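Local coordinates for protein trans-4-hydroxy-L-proline dehydratase (Clostridioides difficile 70-100-2010, PDB 6VXC) that catalyses the radical dehydration of trans-4-hydroxy-L-proline to (S)-1-pyrroline-5-carboxylate as a glycyl radical enzyme in the anaerobic breakdown of hydroxyproline, at residues Trp335-Phe338 with Asn339-Pro342; Arg324-Ala327 with Gln328-Glu332; Ala529-Glu532 with Asn533-Lys537. All coordinates share one frame; numbering follows the deposited sequence.

All three contacts are local, each joining residues a helical turn apart, and all lie in the pyruvate formate lyase-like part of the chain. Contact 2 comes first, in the opening turns of helix 324-339; contact 1 follows at the last turn of the same helix and the loop after it, with centres 16 Å apart. Contact 3 comes much later, near the end of helix 506-538, across the chain's centre from contact 2, their centres 43 Å apart. Contacts 1 and 2 thus follow one helix from the outer part of the protein inward, whereas contact 3 belongs to a different helix, touching neither. All three lie away from the radical-bearing glycine and the probable catalytic residues.

Contact 1. Residues Trp335-Phe338 with Asn339-Pro342; sequences WVKF and NNQP
The carboxamide of N340 turns one face to V336, whose O lies over it at 3.4 Å from CG of N340, while CG1 of V336 stands on the same side; at its edges OD1 bonds to S36 and ND2 to E92. The amide of Q341 is engaged in its own plane instead: K337 O lies only 7° out of it. These amides close the C-terminal end of helix 324-339, where the chain passes from regular turns into the loop that leads on to helix 348-353. A regular i to i+4 bond runs from N339 N to W335 O (3.1 Å). N340 N keeps a weak one to V336 O and adds an i to i+3 bond to K337 O (3.1 Å); Q341 N likewise bonds to F338 O (3.0 Å), and in both i to i+3 bonds the donor stands above the carbonyl plane.

Q341 reaches back because its chain bends at chi2 (-55°), folding the amide over the helix end. Its OE1 is taken by K93 N, and NE2 also meets E92, so the amide's rotation is fixed at both ends. The amine of K337 lies 4.1 Å from ND2 of N340, measured from NZ, and both share the carboxylate of E92; E87 adds a second salt bridge to K337, which probably keeps this buried amine charged. F338 packs on I363 of strand 362-366, and its ring meets W284 of helix 276-293 edge-to-face. K337 O accepts two hydrogen bonds, one from N340 N and one, fairly straight (157°), from Q341 NE2 at 3.0 Å.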
ATOM      1  N   TRP A 335      -7.630   0.984 -16.602  1.00 10.57           N
ATOM      2  CA  TRP A 335      -8.280   1.186 -15.310  1.00 11.63           C
ATOM      3  C   TRP A 335      -9.140  -0.013 -14.940  1.00 12.87           C
ATOM      4  O   TRP A 335      -9.082  -0.514 -13.807  1.00 11.29           O
ATOM      5  CB  TRP A 335      -9.125   2.468 -15.341  1.00  9.65           C
ATOM      6  CG  TRP A 335      -8.515   3.620 -14.575  1.00  9.13           C
ATOM      7  CD1 TRP A 335      -9.092   4.320 -13.575  1.00  7.98           C
ATOM      8  CD2 TRP A 335      -7.198   4.164 -14.733  1.00  7.95           C
ATOM      9  NE1 TRP A 335      -8.233   5.274 -13.096  1.00  7.64           N
ATOM     10  CE2 TRP A 335      -7.062   5.204 -13.793  1.00  8.92           C
ATOM     11  CE3 TRP A 335      -6.130   3.891 -15.592  1.00  8.85           C
ATOM     12  CZ2 TRP A 335      -5.905   5.967 -13.681  1.00 10.44           C
ATOM     13  CZ3 TRP A 335      -4.967   4.646 -15.474  1.00 10.73           C
ATOM     14  CH2 TRP A 335      -4.867   5.673 -14.531  1.00  8.14           C
ATOM     15  N   VAL A 336      -9.933  -0.501 -15.898  1.00 11.49           N
ATOM     16  CA  VAL A 336     -10.777  -1.658 -15.635  1.00 11.43           C
ATOM     17  C   VAL A 336      -9.923  -2.877 -15.296  1.00 12.05           C
ATOM     18  O   VAL A 336     -10.287  -3.676 -14.428  1.00 13.27           O
ATOM     19  CB  VAL A 336     -11.704  -1.932 -16.835  1.00 12.77           C
ATOM     20  CG1 VAL A 336     -12.384  -3.276 -16.667  1.00 10.78           C
ATOM     21  CG2 VAL A 336     -12.728  -0.797 -17.013  1.00  9.79           C
ATOM     22  N   LYS A 337      -8.782  -3.049 -15.975  1.00 14.22           N
ATOM     23  CA  LYS A 337      -7.930  -4.206 -15.684  1.00 12.14           C
ATOM     24  C   LYS A 337      -7.463  -4.203 -14.231  1.00 14.21           C
ATOM     25  O   LYS A 337      -7.501  -5.239 -13.557  1.00 14.64           O
ATOM     26  CB  LYS A 337      -6.729  -4.268 -16.624  1.00 10.00           C
ATOM     27  CG  LYS A 337      -7.063  -4.413 -18.098  1.00 14.59           C
ATOM     28  CD  LYS A 337      -7.942  -5.651 -18.393  1.00 18.90           C
ATOM     29  CE  LYS A 337      -7.358  -6.961 -17.928  1.00 16.88           C
ATOM     30  NZ  LYS A 337      -8.231  -8.153 -18.241  1.00 15.87           N
ATOM     31  N   PHE A 338      -7.011  -3.047 -13.735  1.00 12.17           N
ATOM     32  CA  PHE A 338      -6.692  -2.935 -12.312  1.00 12.38           C
ATOM     33  C   PHE A 338      -7.889  -3.349 -11.454  1.00 13.07           C
ATOM     34  O   PHE A 338      -7.750  -4.114 -10.493  1.00 14.63           O
ATOM     35  CB  PHE A 338      -6.291  -1.501 -11.962  1.00  9.83           C
ATOM     36  CG  PHE A 338      -4.887  -1.118 -12.342  1.00  9.76           C
ATOM     37  CD1 PHE A 338      -3.802  -1.547 -11.599  1.00  9.36           C
ATOM     38  CD2 PHE A 338      -4.661  -0.246 -13.412  1.00  9.26           C
ATOM     39  CE1 PHE A 338      -2.519  -1.153 -11.927  1.00  9.31           C
ATOM     40  CE2 PHE A 338      -3.390   0.145 -13.751  1.00  9.60           C
ATOM     41  CZ  PHE A 338      -2.312  -0.303 -13.011  1.00 10.18           C
ATOM     42  N   ASN A 339      -9.079  -2.838 -11.785  1.00 11.90           N
ATOM     43  CA  ASN A 339     -10.265  -3.099 -10.981  1.00 12.94           C
ATOM     44  C   ASN A 339     -10.712  -4.553 -11.038  1.00 11.95           C
ATOM     45  O   ASN A 339     -11.507  -4.965 -10.188  1.00 14.57           O
ATOM     46  CB  ASN A 339     -11.430  -2.193 -11.411  1.00 11.11           C
ATOM     47  CG  ASN A 339     -12.525  -2.118 -10.351  1.00 13.26           C
ATOM     48  OD1 ASN A 339     -12.312  -1.584  -9.261  1.00 14.98           O
ATOM     49  ND2 ASN A 339     -13.706  -2.617 -10.678  1.00 13.04           N
ATOM     50  N   ASN A 340     -10.233  -5.323 -12.015  1.00 11.92           N
ATOM     51  CA  ASN A 340     -10.505  -6.752 -12.088  1.00 14.15           C
ATOM     52  C   ASN A 340      -9.613  -7.604 -11.177  1.00 13.71           C
ATOM     53  O   ASN A 340      -9.884  -8.801 -11.063  1.00 14.47           O
ATOM     54  CB  ASN A 340     -10.336  -7.258 -13.538  1.00 12.12           C
ATOM     55  CG  ASN A 340     -11.498  -6.862 -14.445  1.00 14.69           C
ATOM     56  OD1 ASN A 340     -12.494  -6.319 -13.992  1.00 16.24           O
ATOM     57  ND2 ASN A 340     -11.372  -7.163 -15.729  1.00 16.13           N
ATOM     58  N   GLN A 341      -8.593  -7.033 -10.524  1.00 13.99           N
ATOM     59  CA  GLN A 341      -7.638  -7.791  -9.698  1.00 13.51           C
ATOM     60  C   GLN A 341      -7.759  -7.420  -8.222  1.00 12.23           C
ATOM     61  O   GLN A 341      -7.117  -6.457  -7.765  1.00 15.19           O
ATOM     62  CB  GLN A 341      -6.191  -7.566 -10.163  1.00 13.00           C
ATOM     63  CG  GLN A 341      -6.000  -7.424 -11.682  1.00 12.04           C
ATOM     64  CD  GLN A 341      -6.568  -8.588 -12.465  1.00 13.81           C
ATOM     65  OE1 GLN A 341      -6.400  -9.754 -12.099  1.00 16.16           O
ATOM     66  NE2 GLN A 341      -7.236  -8.274 -13.567  1.00 15.12           N
ATOM     67  N   PRO A 342      -8.505  -8.174  -7.427  1.00 12.97           N
ATOM     68  CA  PRO A 342      -8.502  -7.931  -5.980  1.00 12.13           C
ATOM     69  C   PRO A 342      -7.167  -8.320  -5.359  1.00 11.22           C
ATOM     70  O   PRO A 342      -6.396  -9.102  -5.909  1.00 12.06           O
ATOM     71  CB  PRO A 342      -9.626  -8.841  -5.469  1.00 11.88           C
ATOM     72  CG  PRO A 342      -9.633  -9.976  -6.452  1.00 12.43           C
ATOM     73  CD  PRO A 342      -9.330  -9.336  -7.789  1.00 11.27           C
TER

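Contact 2. Residues Arg324-Ala327 with Gln328-Glu332; sequences RDRA and QELLE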
ATOM      1  N   ARG A 324      -6.391  11.637 -29.090  1.00 15.28           N
ATOM      2  CA  ARG A 324      -6.672  11.739 -27.664  1.00 14.92           C
ATOM      3  C   ARG A 324      -7.735  10.740 -27.235  1.00 15.33           C
ATOM      4  O   ARG A 324      -7.625  10.125 -26.167  1.00 16.69           O
ATOM      5  CB  ARG A 324      -7.115  13.163 -27.309  1.00 16.57           C
ATOM      6  CG  ARG A 324      -7.068  13.451 -25.812  1.00 15.57           C
ATOM      7  CD  ARG A 324      -7.712  14.775 -25.451  1.00 22.63           C
ATOM      8  NE  ARG A 324      -7.399  15.208 -24.089  1.00 19.93           N
ATOM      9  CZ  ARG A 324      -8.088  14.864 -23.005  1.00 20.79           C
ATOM     10  NH1 ARG A 324      -7.722  15.332 -21.810  1.00 19.65           N
ATOM     11  NH2 ARG A 324      -9.144  14.070 -23.110  1.00 17.69           N
ATOM     12  N   ASP A 325      -8.760  10.546 -28.064  1.00 14.97           N
ATOM     13  CA  ASP A 325      -9.850   9.645 -27.705  1.00 14.40           C
ATOM     14  C   ASP A 325      -9.363   8.207 -27.554  1.00 15.57           C
ATOM     15  O   ASP A 325      -9.766   7.503 -26.621  1.00 14.12           O
ATOM     16  CB  ASP A 325     -10.955   9.716 -28.753  1.00 15.08           C
ATOM     17  CG  ASP A 325     -11.856  10.928 -28.570  1.00 18.54           C
ATOM     18  OD1 ASP A 325     -11.764  11.613 -27.532  1.00 17.73           O
ATOM     19  OD2 ASP A 325     -12.675  11.171 -29.470  1.00 22.18           O
ATOM     20  N   ARG A 326      -8.542   7.735 -28.501  1.00 12.73           N
ATOM     21  CA  ARG A 326      -8.065   6.357 -28.417  1.00 15.65           C
ATOM     22  C   ARG A 326      -7.083   6.198 -27.262  1.00 15.19           C
ATOM     23  O   ARG A 326      -7.089   5.171 -26.582  1.00 17.39           O
ATOM     24  CB  ARG A 326      -7.423   5.924 -29.740  1.00 14.59           C
ATOM     25  CG  ARG A 326      -6.828   4.493 -29.750  1.00 18.40           C
ATOM     26  CD  ARG A 326      -7.904   3.409 -29.606  1.00 20.33           C
ATOM     27  NE  ARG A 326      -7.524   2.147 -30.249  1.00 23.24           N
ATOM     28  CZ  ARG A 326      -8.389   1.204 -30.613  1.00 20.93           C
ATOM     29  NH1 ARG A 326      -9.691   1.416 -30.484  1.00 24.30           N
ATOM     30  NH2 ARG A 326      -7.956   0.091 -31.183  1.00 18.51           N
ATOM     31  N   ALA A 327      -6.242   7.212 -27.026  1.00 15.89           N
ATOM     32  CA  ALA A 327      -5.366   7.205 -25.852  1.00 12.05           C
ATOM     33  C   ALA A 327      -6.164   7.148 -24.558  1.00 13.59           C
ATOM     34  O   ALA A 327      -5.777   6.446 -23.616  1.00 13.34           O
ATOM     35  CB  ALA A 327      -4.450   8.423 -25.854  1.00 11.00           C
ATOM     36  N   GLN A 328      -7.272   7.894 -24.479  1.00 14.52           N
ATOM     37  CA  GLN A 328      -8.122   7.815 -23.302  1.00 13.19           C
ATOM     38  C   GLN A 328      -8.815   6.467 -23.219  1.00 15.67           C
ATOM     39  O   GLN A 328      -8.920   5.887 -22.131  1.00 15.87           O
ATOM     40  CB  GLN A 328      -9.161   8.934 -23.312  1.00 15.52           C
ATOM     41  CG  GLN A 328     -10.094   8.858 -22.124  1.00 13.87           C
ATOM     42  CD  GLN A 328     -10.955  10.111 -21.958  1.00 17.43           C
ATOM     43  OE1 GLN A 328     -10.763  11.122 -22.651  1.00 16.68           O
ATOM     44  NE2 GLN A 328     -11.894  10.058 -21.023  1.00 14.34           N
ATOM     45  N   GLU A 329      -9.284   5.951 -24.362  1.00 14.79           N
ATOM     46  CA  GLU A 329      -9.966   4.664 -24.385  1.00 13.21           C
ATOM     47  C   GLU A 329      -9.045   3.555 -23.871  1.00 14.49           C
ATOM     48  O   GLU A 329      -9.473   2.681 -23.109  1.00 15.01           O
ATOM     49  CB  GLU A 329     -10.465   4.352 -25.802  1.00 15.94           C
ATOM     50  CG  GLU A 329     -11.187   3.001 -25.927  1.00 17.04           C
ATOM     51  CD  GLU A 329     -11.678   2.693 -27.348  1.00 17.38           C
ATOM     52  OE1 GLU A 329     -12.705   2.014 -27.492  1.00 18.58           O
ATOM     53  OE2 GLU A 329     -11.016   3.097 -28.314  1.00 16.98           O
ATOM     54  N   LEU A 330      -7.779   3.582 -24.278  1.00 14.12           N
ATOM     55  CA  LEU A 330      -6.838   2.560 -23.828  1.00 14.60           C
ATOM     56  C   LEU A 330      -6.606   2.652 -22.323  1.00 12.48           C
ATOM     57  O   LEU A 330      -6.495   1.628 -21.648  1.00 15.07           O
ATOM     58  CB  LEU A 330      -5.524   2.672 -24.601  1.00 12.13           C
ATOM     59  CG  LEU A 330      -5.617   2.170 -26.040  1.00 13.48           C
ATOM     60  CD1 LEU A 330      -4.444   2.639 -26.886  1.00 14.25           C
ATOM     61  CD2 LEU A 330      -5.716   0.654 -26.059  1.00 13.65           C
ATOM     62  N   LEU A 331      -6.537   3.868 -21.781  1.00 12.60           N
ATOM     63  CA  LEU A 331      -6.361   4.026 -20.342  1.00 12.36           C
ATOM     64  C   LEU A 331      -7.608   3.628 -19.567  1.00 12.84           C
ATOM     65  O   LEU A 331      -7.497   3.101 -18.460  1.00 13.62           O
ATOM     66  CB  LEU A 331      -5.964   5.463 -20.006  1.00 13.92           C
ATOM     67  CG  LEU A 331      -4.508   5.770 -20.340  1.00 12.65           C
ATOM     68  CD1 LEU A 331      -4.187   7.221 -20.124  1.00 10.42           C
ATOM     69  CD2 LEU A 331      -3.582   4.873 -19.507  1.00 12.60           C
ATOM     70  N   GLU A 332      -8.798   3.877 -20.115  1.00 15.28           N
ATOM     71  CA  GLU A 332     -10.004   3.378 -19.461  1.00 13.13           C
ATOM     72  C   GLU A 332     -10.004   1.861 -19.434  1.00 12.69           C
ATOM     73  O   GLU A 332     -10.410   1.252 -18.440  1.00 15.38           O
ATOM     74  CB  GLU A 332     -11.264   3.927 -20.151  1.00 11.92           C
ATOM     75  CG  GLU A 332     -11.490   5.410 -19.814  1.00 12.62           C
ATOM     76  CD  GLU A 332     -12.750   6.056 -20.418  1.00 15.73           C
ATOM     77  OE1 GLU A 332     -13.589   5.357 -21.039  1.00 17.28           O
ATOM     78  OE2 GLU A 332     -12.883   7.292 -20.254  1.00 16.02           O
TER
HETATM   79  O   HOH W   1     -10.248  12.270 -25.072  1.00 19.81           O
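Contact 2 is an i to i+3 and i to i+4 contact within the first turns of a single helix, 324-339, around which helices 276-293, 305-318 and 378-390 pack; R324 and Q328 are joined through a water, R326 and E329 by a salt bridge. Regular alpha-helical bonds run through it, from Q328 N to R324 O (2.8 Å) onward to L331 N and A327 O, whose oxygen also accepts from the hydroxyl of Y276. Polar side chains join the turns along two other flanks.

On one, a water ties three side chains together: it accepts from NH2 of R324, in the plane and at the edge of the guanidinium, and donates to OD1 of D325 and, at 2.7 Å, to OE1 of Q328. The guanidinium of R324 is turned 79° against the amide of Q328, and its NH1 forms a salt bridge with D385 of helix 378-390. Q328 then passes the chain of bonds forward, NE2 to OE2 of E332 (3.0 Å), on the anti side of that carboxylate, which T25 and T29 also hold.

On the other flank CG of R326 is anti to the backbone N (chi1 178°), and the bend at chi2 then carries the guanidinium forward along the helix to E329. CG of R326 passes CD1 of L330 at 4.2 Å, and L330 packs onward against helix 276-293. E329 is shared: OE1 pairs with R28 and OE2 with R326. The R326-E329 salt bridge, NH1 to OE2 3.0 Å, is bent, and NH1 approaches from 43° above the carboxylate plane.

Contact 3. Residues Ala529-Glu532 with Asn533-Lys537; sequences AVIE and NICAK
N533 folds back over the preceding helical turn toward A529. Its CB lies 3.5 Å from the carbonyl oxygen of V530. CG comes to 3.8 Å from A529 O, and the amide nitrogen ND2 closes the approach with a hydrogen bond to the same A529 O at 2.9 Å. The side chain can do this because CG sits beside its own backbone N (chi1 -82°), which carries the amide back along the helix. A529 O thus accepts twice from one residue, from ND2 above its carbonyl plane and from N533 N (3.1 Å), the ordinary i to i+4 donor; the two reach it from opposite faces.

This pair of hydrogen bonds to one carbonyl oxygen lies on the flank of helix 506-538, a few residues before its C-terminal end. Around the helix from it, V530 and I534 lie side by side and point the same way, CG1 of V530 touching CD1 of I534 at 3.9 Å. Together they form an apolar ridge facing helix 148-155, V530 packing on A155 and I534 on I152. I531 lies next to it, its CG2 4.1 Å from SG of C535 and its side chain also on I152.

E532 leaves the helix in another direction. Its extended chain carries the carboxylate to the loop at V653 and C654, whose backbone N-H groups bind one oxygen each; R568 adds a long, weak ion pair. Two backbone donors on a buried carboxylate would probably help it stay ionised. The chemistry thus differs by flank: hydrocarbon joins the helix to helix 148-155, a carboxylate joins it to the 652-654 loop, and ND2 of N533 is used on a backbone oxygen of its own helix, while its side chain also touches V653.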
ATOM      1  N   ALA A 529      14.474  -9.110  11.222  1.00 12.19           N
ATOM      2  CA  ALA A 529      15.727  -9.601  10.645  1.00 12.51           C
ATOM      3  C   ALA A 529      15.613 -11.069  10.267  1.00 12.08           C
ATOM      4  O   ALA A 529      16.017 -11.473   9.176  1.00 15.56           O
ATOM      5  CB  ALA A 529      16.895  -9.374  11.611  1.00 10.68           C
ATOM      6  N   VAL A 530      15.052 -11.882  11.161  1.00 13.77           N
ATOM      7  CA  VAL A 530      14.758 -13.273  10.826  1.00 12.39           C
ATOM      8  C   VAL A 530      13.897 -13.349   9.572  1.00 13.32           C
ATOM      9  O   VAL A 530      14.139 -14.170   8.679  1.00 14.31           O
ATOM     10  CB  VAL A 530      14.083 -13.983  12.016  1.00 15.23           C
ATOM     11  CG1 VAL A 530      13.538 -15.346  11.594  1.00 12.30           C
ATOM     12  CG2 VAL A 530      15.075 -14.142  13.181  1.00 13.42           C
ATOM     13  N   ILE A 531      12.843 -12.527   9.511  1.00 12.98           N
ATOM     14  CA  ILE A 531      11.911 -12.575   8.384  1.00 11.23           C
ATOM     15  C   ILE A 531      12.587 -12.134   7.095  1.00 11.72           C
ATOM     16  O   ILE A 531      12.329 -12.692   6.021  1.00 13.68           O
ATOM     17  CB  ILE A 531      10.652 -11.738   8.701  1.00 13.01           C
ATOM     18  CG1 ILE A 531       9.849 -12.441   9.795  1.00 13.98           C
ATOM     19  CG2 ILE A 531       9.796 -11.500   7.453  1.00 11.52           C
ATOM     20  CD1 ILE A 531       8.828 -11.569  10.442  1.00 11.86           C
ATOM     21  N   GLU A 532      13.460 -11.130   7.177  1.00 11.04           N
ATOM     22  CA  GLU A 532      14.185 -10.695   5.997  1.00 10.14           C
ATOM     23  C   GLU A 532      15.025 -11.834   5.417  1.00 15.39           C
ATOM     24  O   GLU A 532      15.075 -12.016   4.196  1.00 14.15           O
ATOM     25  CB  GLU A 532      15.069  -9.499   6.347  1.00 12.41           C
ATOM     26  CG  GLU A 532      15.655  -8.817   5.137  1.00 14.05           C
ATOM     27  CD  GLU A 532      16.463  -7.575   5.457  1.00 15.37           C
ATOM     28  OE1 GLU A 532      16.450  -7.110   6.624  1.00 14.20           O
ATOM     29  OE2 GLU A 532      17.108  -7.074   4.513  1.00 17.33           O
ATOM     30  N   ASN A 533      15.681 -12.617   6.280  1.00 11.56           N
ATOM     31  CA  ASN A 533      16.430 -13.784   5.813  1.00 12.78           C
ATOM     32  C   ASN A 533      15.527 -14.798   5.134  1.00 11.59           C
ATOM     33  O   ASN A 533      15.857 -15.329   4.074  1.00 14.92           O
ATOM     34  CB  ASN A 533      17.150 -14.441   6.982  1.00 11.90           C
ATOM     35  CG  ASN A 533      18.425 -13.758   7.310  1.00 11.83           C
ATOM     36  OD1 ASN A 533      19.439 -14.023   6.681  1.00 16.42           O
ATOM     37  ND2 ASN A 533      18.401 -12.878   8.293  1.00 11.52           N
ATOM     38  N   ILE A 534      14.395 -15.099   5.760  1.00 13.64           N
ATOM     39  CA  ILE A 534      13.484 -16.105   5.230  1.00 12.93           C
ATOM     40  C   ILE A 534      12.985 -15.701   3.848  1.00 14.96           C
ATOM     41  O   ILE A 534      12.991 -16.508   2.913  1.00 16.50           O
ATOM     42  CB  ILE A 534      12.323 -16.335   6.217  1.00 12.25           C
ATOM     43  CG1 ILE A 534      12.824 -17.065   7.470  1.00 13.61           C
ATOM     44  CG2 ILE A 534      11.178 -17.065   5.546  1.00 12.38           C
ATOM     45  CD1 ILE A 534      11.779 -17.203   8.589  1.00 12.87           C
ATOM     46  N   CYS A 535      12.589 -14.435   3.683  1.00 14.03           N
ATOM     47  CA  CYS A 535      12.106 -13.989   2.376  1.00 12.38           C
ATOM     48  C   CYS A 535      13.205 -14.038   1.323  1.00 11.87           C
ATOM     49  O   CYS A 535      12.962 -14.461   0.193  1.00 15.46           O
ATOM     50  CB  CYS A 535      11.525 -12.578   2.475  1.00 17.59           C
ATOM     51  SG  CYS A 535      10.033 -12.534   3.502  1.00 17.88           S
ATOM     52  N   ALA A 536      14.423 -13.639   1.686  1.00 16.20           N
ATOM     53  CA  ALA A 536      15.532 -13.649   0.739  1.00 11.55           C
ATOM     54  C   ALA A 536      15.854 -15.060   0.257  1.00 19.47           C
ATOM     55  O   ALA A 536      16.131 -15.271  -0.930  1.00 15.61           O
ATOM     56  CB  ALA A 536      16.758 -13.013   1.389  1.00 15.87           C
ATOM     57  N   LYS A 537      15.800 -16.044   1.161  1.00 17.28           N
ATOM     58  CA  LYS A 537      16.177 -17.410   0.805  1.00 18.08           C
ATOM     59  C   LYS A 537      15.028 -18.161   0.146  1.00 16.13           C
ATOM     60  O   LYS A 537      15.259 -18.947  -0.774  1.00 20.38           O
ATOM     61  CB  LYS A 537      16.648 -18.186   2.047  1.00 15.92           C
ATOM     62  CG  LYS A 537      17.934 -17.668   2.678  1.00 24.13           C
ATOM     63  CD  LYS A 537      18.221 -18.347   4.035  1.00 27.20           C
ATOM     64  CE  LYS A 537      19.591 -17.949   4.599  1.00 28.38           C
ATOM     65  NZ  LYS A 537      20.727 -18.457   3.762  1.00 32.42           N
TER